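Local coordinates for envelope glycoprotein (Thogoto virus, PDB 5XEA) that probably attaches the virus to a receptor on the host cell and later drives fusion of the viral and host membranes, at residues 150-160 / 237-246. Residues are numbered along the deposited sequence; the frame is centred on the assembly and turned at random.
Sequences FFNLQWVKNEV and QFCHQYACYN. With NAG (2-acetamido-2-deoxy-beta-D-glucopyranose), chain F.
Phe150 meets Tyr242 through its CB, which lies 3.1 Å from the phenol OH of Tyr242 at the edge of the tyrosine ring. Phe151 offers an apolar face to the C-H edge of that same ring, a T-shaped pair with centroids 5.3 Å apart and planes at 79°; Arg414 adds a cation-pi contact to Tyr242. Asn152 OD1 takes a hydrogen bond from Arg414 and merely lies against Gln241 CA, 3.3 Å away, the short amide fitting beside the turn. Leu153 gives the one backbone bond between the segments, N to Gln241 O at 2.8 Å and nearly straight (171°); its apolar side chain packs beside the disulfide, CB against Cys244 SG, and its branched tip reaches Tyr242 O. Trp155 is the centrepiece, combining two broad faces for packing with an N-H for a carbonyl. One face of its indole carries Gln237 CG, whose chain, with CG anti to the backbone N (chi1 -166°), runs across the ring; the opposite face receives Cys244 SG and Val160 CG2. Cys239 SG approaches obliquely, so both sulfurs of the Cys239–Cys244 disulfide meet the ring. Trp155 NE1 donates to Tyr245 O at 3.0 Å, and Phe238 N reaches that oxygen from the other face of its carbonyl plane, so two donors hold it. Farther round the ring, Trp155 CZ3 lies 3.4 Å from NAG C8, the acetyl methyl of the sugar linked to Asn246; Asn158, in the type I' turn, sets its carbonyl O 3.3 Å from NAG C8. Two β-hairpins of separate antiparallel sheets thus pack together. The hairpin 237-246, closed by a type II' turn from His240 to Ala243, bears a disulfide across a non-hydrogen-bonded pair, a classic hairpin cross-link, here sharing its tryptophan partner with an N-linked glycan.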
ATOM      1  N   PHE B 150      -0.840 -15.842   8.202  1.00 47.08           N
ATOM      2  CA  PHE B 150       0.406 -15.307   8.740  1.00 48.72           C
ATOM      3  C   PHE B 150       0.190 -14.834  10.174  1.00 50.91           C
ATOM      4  O   PHE B 150      -0.945 -14.699  10.651  1.00 43.66           O
ATOM      5  CB  PHE B 150       0.956 -14.160   7.873  1.00 33.50           C
ATOM      6  CG  PHE B 150       0.039 -12.946   7.779  1.00 34.94           C
ATOM      7  CD1 PHE B 150       0.068 -11.950   8.745  1.00 34.81           C
ATOM      8  CD2 PHE B 150      -0.817 -12.796   6.701  1.00 38.50           C
ATOM      9  CE1 PHE B 150      -0.763 -10.841   8.638  1.00 32.86           C
ATOM     10  CE2 PHE B 150      -1.635 -11.700   6.583  1.00 35.28           C
ATOM     11  CZ  PHE B 150      -1.614 -10.721   7.545  1.00 39.65           C
ATOM     12  N   PHE B 151       1.297 -14.580  10.873  1.00 45.09           N
ATOM     13  CA  PHE B 151       1.229 -14.200  12.276  1.00 40.42           C
ATOM     14  C   PHE B 151       2.402 -13.280  12.582  1.00 51.02           C
ATOM     15  O   PHE B 151       3.263 -13.044  11.736  1.00 40.61           O
ATOM     16  CB  PHE B 151       1.234 -15.441  13.182  1.00 38.48           C
ATOM     17  CG  PHE B 151       2.496 -16.274  13.064  1.00 44.55           C
ATOM     18  CD1 PHE B 151       3.582 -16.034  13.889  1.00 43.10           C
ATOM     19  CD2 PHE B 151       2.596 -17.269  12.107  1.00 49.22           C
ATOM     20  CE1 PHE B 151       4.754 -16.790  13.768  1.00 45.73           C
ATOM     21  CE2 PHE B 151       3.743 -18.022  11.973  1.00 49.53           C
ATOM     22  CZ  PHE B 151       4.833 -17.780  12.804  1.00 52.33           C
ATOM     23  N   ASN B 152       2.399 -12.727  13.795  1.00 41.41           N
ATOM     24  CA  ASN B 152       3.525 -11.992  14.341  1.00 41.18           C
ATOM     25  C   ASN B 152       4.083 -12.745  15.542  1.00 42.55           C
ATOM     26  O   ASN B 152       3.415 -13.609  16.119  1.00 39.95           O
ATOM     27  CB  ASN B 152       3.126 -10.580  14.791  1.00 40.01           C
ATOM     28  CG  ASN B 152       2.889  -9.633  13.626  1.00 37.60           C
ATOM     29  OD1 ASN B 152       3.449  -9.799  12.533  1.00 36.13           O
ATOM     30  ND2 ASN B 152       2.062  -8.622  13.861  1.00 39.89           N
ATOM     31  N   LEU B 153       5.318 -12.409  15.911  1.00 36.83           N
ATOM     32  CA  LEU B 153       5.825 -12.734  17.235  1.00 48.09           C
ATOM     33  C   LEU B 153       5.763 -11.485  18.098  1.00 48.97           C
ATOM     34  O   LEU B 153       5.708 -10.365  17.592  1.00 52.12           O
ATOM     35  CB  LEU B 153       7.260 -13.270  17.181  1.00 50.23           C
ATOM     36  CG  LEU B 153       7.527 -14.647  16.564  1.00 49.07           C
ATOM     37  CD1 LEU B 153       9.022 -14.991  16.731  1.00 52.78           C
ATOM     38  CD2 LEU B 153       6.626 -15.729  17.156  1.00 51.64           C
ATOM     39  N   GLN B 154       5.777 -11.680  19.411  1.00 47.19           N
ATOM     40  CA  GLN B 154       5.571 -10.556  20.310  1.00 41.11           C
ATOM     41  C   GLN B 154       6.116 -10.897  21.687  1.00 47.54           C
ATOM     42  O   GLN B 154       5.957 -12.026  22.164  1.00 48.32           O
ATOM     43  CB  GLN B 154       4.080 -10.193  20.394  1.00 51.73           C
ATOM     44  CG  GLN B 154       3.775  -9.011  21.295  1.00 66.92           C
ATOM     45  CD  GLN B 154       2.334  -8.524  21.159  1.00 86.66           C
ATOM     46  OE1 GLN B 154       1.818  -8.351  20.048  1.00 91.91           O
ATOM     47  NE2 GLN B 154       1.676  -8.302  22.294  1.00 86.30           N
ATOM     48  N   TRP B 155       6.747  -9.914  22.318  1.00 48.99           N
ATOM     49  CA  TRP B 155       7.211 -10.053  23.689  1.00 50.93           C
ATOM     50  C   TRP B 155       6.038  -9.870  24.635  1.00 56.20           C
ATOM     51  O   TRP B 155       5.384  -8.823  24.611  1.00 56.49           O
ATOM     52  CB  TRP B 155       8.280  -9.018  24.018  1.00 45.03           C
ATOM     53  CG  TRP B 155       9.631  -9.263  23.447  1.00 50.06           C
ATOM     54  CD1 TRP B 155      10.185  -8.624  22.396  1.00 46.54           C
ATOM     55  CD2 TRP B 155      10.629 -10.165  23.941  1.00 51.93           C
ATOM     56  NE1 TRP B 155      11.451  -9.084  22.171  1.00 54.81           N
ATOM     57  CE2 TRP B 155      11.752 -10.032  23.111  1.00 48.11           C
ATOM     58  CE3 TRP B 155      10.675 -11.081  25.000  1.00 59.85           C
ATOM     59  CZ2 TRP B 155      12.927 -10.776  23.305  1.00 52.14           C
ATOM     60  CZ3 TRP B 155      11.833 -11.824  25.187  1.00 54.85           C
ATOM     61  CH2 TRP B 155      12.939 -11.668  24.342  1.00 58.44           C
ATOM     62  N   VAL B 156       5.790 -10.865  25.485  1.00 56.84           N
ATOM     63  CA  VAL B 156       4.790 -10.771  26.548  1.00 59.67           C
ATOM     64  C   VAL B 156       5.466 -11.145  27.860  1.00 67.10           C
ATOM     65  O   VAL B 156       5.828 -12.312  28.062  1.00 67.83           O
ATOM     66  CB  VAL B 156       3.571 -11.669  26.294  1.00 58.94           C
ATOM     67  CG1 VAL B 156       2.564 -11.504  27.421  1.00 60.64           C
ATOM     68  CG2 VAL B 156       2.929 -11.336  24.962  1.00 57.51           C
ATOM     69  N   LYS B 157       5.633 -10.163  28.746  1.00 70.64           N
ATOM     70  CA  LYS B 157       6.236 -10.347  30.069  1.00 72.36           C
ATOM     71  C   LYS B 157       7.506 -11.196  29.990  1.00 75.84           C
ATOM     72  O   LYS B 157       7.633 -12.251  30.617  1.00 78.24           O
ATOM     73  CB  LYS B 157       5.218 -10.938  31.052  1.00 69.24           C
ATOM     74  CG  LYS B 157       4.408  -9.872  31.781  1.00 79.47           C
ATOM     75  CD  LYS B 157       3.323 -10.455  32.682  1.00 87.62           C
ATOM     76  CE  LYS B 157       1.954 -10.414  32.008  1.00 85.77           C
ATOM     77  NZ  LYS B 157       0.874  -9.969  32.940  1.00 86.74           N
ATOM     78  N   ASN B 158       8.440 -10.719  29.162  1.00 71.26           N
ATOM     79  CA  ASN B 158       9.800 -11.236  29.033  1.00 73.46           C
ATOM     80  C   ASN B 158       9.876 -12.594  28.347  1.00 67.96           C
ATOM     81  O   ASN B 158      10.906 -13.273  28.447  1.00 63.72           O
ATOM     82  CB  ASN B 158      10.498 -11.296  30.396  1.00 90.36           C
ATOM     83  CG  ASN B 158      10.380  -9.996  31.158  1.00 98.65           C
ATOM     84  OD1 ASN B 158      10.711  -8.933  30.636  1.00 96.38           O
ATOM     85  ND2 ASN B 158       9.883 -10.068  32.390  1.00108.68           N
ATOM     86  N   GLU B 159       8.823 -13.009  27.632  1.00 61.07           N
ATOM     87  CA  GLU B 159       8.914 -14.192  26.784  1.00 60.29           C
ATOM     88  C   GLU B 159       8.289 -13.924  25.419  1.00 55.55           C
ATOM     89  O   GLU B 159       7.369 -13.114  25.277  1.00 54.34           O
ATOM     90  CB  GLU B 159       8.261 -15.425  27.439  1.00 73.41           C
ATOM     91  CG  GLU B 159       8.503 -16.754  26.686  1.00 93.12           C
ATOM     92  CD  GLU B 159       9.920 -16.880  26.091  1.00103.82           C
ATOM     93  OE1 GLU B 159      10.915 -16.572  26.788  1.00104.05           O
ATOM     94  OE2 GLU B 159      10.033 -17.283  24.908  1.00103.84           O
ATOM     95  N   VAL B 160       8.813 -14.623  24.415  1.00 53.05           N
ATOM     96  CA  VAL B 160       8.360 -14.495  23.038  1.00 58.41           C
ATOM     97  C   VAL B 160       7.123 -15.362  22.854  1.00 56.25           C
ATOM     98  O   VAL B 160       7.159 -16.580  23.068  1.00 53.13           O
ATOM     99  CB  VAL B 160       9.468 -14.897  22.058  1.00 59.65           C
ATOM    100  CG1 VAL B 160       8.968 -14.785  20.621  1.00 51.19           C
ATOM    101  CG2 VAL B 160      10.703 -14.034  22.287  1.00 60.11           C
ATOM    102  N   GLN B 237      13.943  -4.335  23.728  1.00 54.25           N
ATOM    103  CA  GLN B 237      13.181  -5.568  23.595  1.00 55.23           C
ATOM    104  C   GLN B 237      12.074  -5.301  22.580  1.00 57.83           C
ATOM    105  O   GLN B 237      11.135  -4.548  22.857  1.00 50.61           O
ATOM    106  CB  GLN B 237      12.626  -5.971  24.956  1.00 63.78           C
ATOM    107  CG  GLN B 237      12.111  -7.367  25.058  1.00 76.83           C
ATOM    108  CD  GLN B 237      12.004  -7.805  26.498  1.00 81.72           C
ATOM    109  OE1 GLN B 237      13.017  -8.021  27.163  1.00 76.91           O
ATOM    110  NE2 GLN B 237      10.778  -7.912  26.999  1.00 90.55           N
ATOM    111  N   PHE B 238      12.172  -5.935  21.417  1.00 55.82           N
ATOM    112  CA  PHE B 238      11.564  -5.393  20.213  1.00 55.85           C
ATOM    113  C   PHE B 238      11.177  -6.530  19.277  1.00 44.72           C
ATOM    114  O   PHE B 238      11.894  -7.526  19.172  1.00 48.54           O
ATOM    115  CB  PHE B 238      12.567  -4.426  19.550  1.00 63.89           C
ATOM    116  CG  PHE B 238      12.074  -3.800  18.291  1.00 63.91           C
ATOM    117  CD1 PHE B 238      11.193  -2.727  18.332  1.00 72.44           C
ATOM    118  CD2 PHE B 238      12.501  -4.271  17.064  1.00 63.75           C
ATOM    119  CE1 PHE B 238      10.721  -2.143  17.162  1.00 69.04           C
ATOM    120  CE2 PHE B 238      12.039  -3.695  15.890  1.00 73.10           C
ATOM    121  CZ  PHE B 238      11.141  -2.627  15.940  1.00 70.50           C
ATOM    122  N   CYS B 239      10.039  -6.389  18.598  1.00 43.74           N
ATOM    123  CA  CYS B 239       9.636  -7.386  17.618  1.00 47.25           C
ATOM    124  C   CYS B 239       9.288  -6.710  16.302  1.00 50.84           C
ATOM    125  O   CYS B 239       8.844  -5.558  16.270  1.00 44.48           O
ATOM    126  CB  CYS B 239       8.445  -8.241  18.112  1.00 65.57           C
ATOM    127  SG  CYS B 239       8.741  -9.126  19.679  1.00104.99           S
ATOM    128  N   HIS B 240       9.529  -7.433  15.211  1.00 46.32           N
ATOM    129  CA  HIS B 240       9.097  -7.003  13.889  1.00 45.98           C
ATOM    130  C   HIS B 240       8.597  -8.228  13.140  1.00 42.36           C
ATOM    131  O   HIS B 240       9.380  -9.131  12.835  1.00 46.46           O
ATOM    132  CB  HIS B 240      10.212  -6.301  13.112  1.00 45.06           C
ATOM    133  CG  HIS B 240       9.777  -5.843  11.762  1.00 43.90           C
ATOM    134  ND1 HIS B 240      10.067  -6.544  10.611  1.00 52.00           N
ATOM    135  CD2 HIS B 240       9.027  -4.784  11.380  1.00 48.03           C
ATOM    136  CE1 HIS B 240       9.534  -5.924   9.574  1.00 51.36           C
ATOM    137  NE2 HIS B 240       8.891  -4.857  10.014  1.00 52.17           N
ATOM    138  N   GLN B 241       7.289  -8.252  12.850  1.00 42.88           N
ATOM    139  CA  GLN B 241       6.651  -9.366  12.157  1.00 37.01           C
ATOM    140  C   GLN B 241       7.028 -10.703  12.783  1.00 38.79           C
ATOM    141  O   GLN B 241       6.749 -10.924  13.966  1.00 48.76           O
ATOM    142  CB  GLN B 241       6.987  -9.306  10.662  1.00 41.72           C
ATOM    143  CG  GLN B 241       6.459  -7.982  10.060  1.00 42.43           C
ATOM    144  CD  GLN B 241       6.380  -7.939   8.547  1.00 48.78           C
ATOM    145  OE1 GLN B 241       6.940  -8.784   7.853  1.00 47.45           O
ATOM    146  NE2 GLN B 241       5.656  -6.940   8.028  1.00 44.94           N
ATOM    147  N   TYR B 242       7.667 -11.586  12.017  1.00 44.18           N
ATOM    148  CA  TYR B 242       8.000 -12.942  12.455  1.00 55.52           C
ATOM    149  C   TYR B 242       9.215 -13.032  13.376  1.00 52.03           C
ATOM    150  O   TYR B 242       9.636 -14.151  13.675  1.00 60.67           O
ATOM    151  CB  TYR B 242       8.265 -13.848  11.246  1.00 61.43           C
ATOM    152  CG  TYR B 242       7.143 -13.900  10.257  1.00 58.06           C
ATOM    153  CD1 TYR B 242       5.945 -14.554  10.561  1.00 78.29           C
ATOM    154  CD2 TYR B 242       7.276 -13.310   9.008  1.00 57.36           C
ATOM    155  CE1 TYR B 242       4.893 -14.608   9.636  1.00 73.86           C
ATOM    156  CE2 TYR B 242       6.248 -13.357   8.083  1.00 73.57           C
ATOM    157  CZ  TYR B 242       5.061 -14.002   8.399  1.00 75.97           C
ATOM    158  OH  TYR B 242       4.062 -14.031   7.456  1.00 65.24           O
ATOM    159  N   ALA B 243       9.813 -11.923  13.812  1.00 59.30           N
ATOM    160  CA  ALA B 243      11.049 -11.973  14.587  1.00 48.18           C
ATOM    161  C   ALA B 243      10.940 -11.090  15.821  1.00 54.71           C
ATOM    162  O   ALA B 243      10.378  -9.988  15.761  1.00 58.34           O
ATOM    163  CB  ALA B 243      12.253 -11.523  13.752  1.00 47.07           C
ATOM    164  N   CYS B 244      11.460 -11.580  16.943  1.00 46.80           N
ATOM    165  CA  CYS B 244      11.652 -10.753  18.123  1.00 45.59           C
ATOM    166  C   CYS B 244      13.139 -10.638  18.427  1.00 53.03           C
ATOM    167  O   CYS B 244      13.916 -11.560  18.169  1.00 49.60           O
ATOM    168  CB  CYS B 244      10.925 -11.301  19.341  1.00 42.11           C
ATOM    169  SG  CYS B 244       9.121 -11.086  19.242  1.00 56.45           S
ATOM    170  N   TYR B 245      13.520  -9.494  18.979  1.00 50.56           N
ATOM    171  CA  TYR B 245      14.907  -9.187  19.280  1.00 48.32           C
ATOM    172  C   TYR B 245      15.029  -8.753  20.730  1.00 52.78           C
ATOM    173  O   TYR B 245      14.116  -8.141  21.297  1.00 47.36           O
ATOM    174  CB  TYR B 245      15.463  -8.084  18.365  1.00 47.46           C
ATOM    175  CG  TYR B 245      15.437  -8.440  16.902  1.00 51.52           C
ATOM    176  CD1 TYR B 245      16.534  -9.019  16.287  1.00 52.33           C
ATOM    177  CD2 TYR B 245      14.302  -8.203  16.132  1.00 50.41           C
ATOM    178  CE1 TYR B 245      16.506  -9.351  14.945  1.00 50.70           C
ATOM    179  CE2 TYR B 245      14.271  -8.530  14.788  1.00 51.33           C
ATOM    180  CZ  TYR B 245      15.372  -9.101  14.205  1.00 49.11           C
ATOM    181  OH  TYR B 245      15.341  -9.429  12.877  1.00 59.23           O
ATOM    182  N   ASN B 246      16.165  -9.102  21.331  1.00 48.80           N
ATOM    183  CA  ASN B 246      16.562  -8.587  22.637  1.00 49.14           C
ATOM    184  C   ASN B 246      17.982  -8.050  22.461  1.00 53.06           C
ATOM    185  O   ASN B 246      18.942  -8.825  22.384  1.00 53.35           O
ATOM    186  CB  ASN B 246      16.486  -9.657  23.719  1.00 51.39           C
ATOM    187  CG  ASN B 246      16.771  -9.107  25.096  1.00 74.23           C
ATOM    188  OD1 ASN B 246      16.416  -7.973  25.410  1.00 86.12           O
ATOM    189  ND2 ASN B 246      17.419  -9.908  25.928  1.00 93.91           N
TER
HETATM  190  C1  NAG F   1      17.758  -9.495  27.262  1.00 80.59           C
HETATM  191  C2  NAG F   1      17.115 -10.400  28.313  1.00 95.27           C
HETATM  192  C3  NAG F   1      17.588 -10.013  29.709  1.00104.30           C
HETATM  193  C4  NAG F   1      19.112  -9.994  29.774  1.00106.48           C
HETATM  194  C5  NAG F   1      19.670  -9.107  28.664  1.00100.20           C
HETATM  195  C6  NAG F   1      21.177  -9.155  28.576  1.00 99.00           C
HETATM  196  C7  NAG F   1      14.894 -11.437  28.211  1.00 92.25           C
HETATM  197  C8  NAG F   1      13.417 -11.195  28.160  1.00 91.02           C
HETATM  198  N2  NAG F   1      15.664 -10.345  28.243  1.00 94.26           N
HETATM  199  O3  NAG F   1      17.038 -10.950  30.629  1.00104.31           O
HETATM  200  O4  NAG F   1      19.566  -9.472  31.017  1.00112.80           O
HETATM  201  O5  NAG F   1      19.174  -9.543  27.392  1.00 93.80           O
HETATM  202  O6  NAG F   1      21.620 -10.381  28.009  1.00 97.93           O
HETATM  203  O7  NAG F   1      15.369 -12.568  28.214  1.00 90.88           O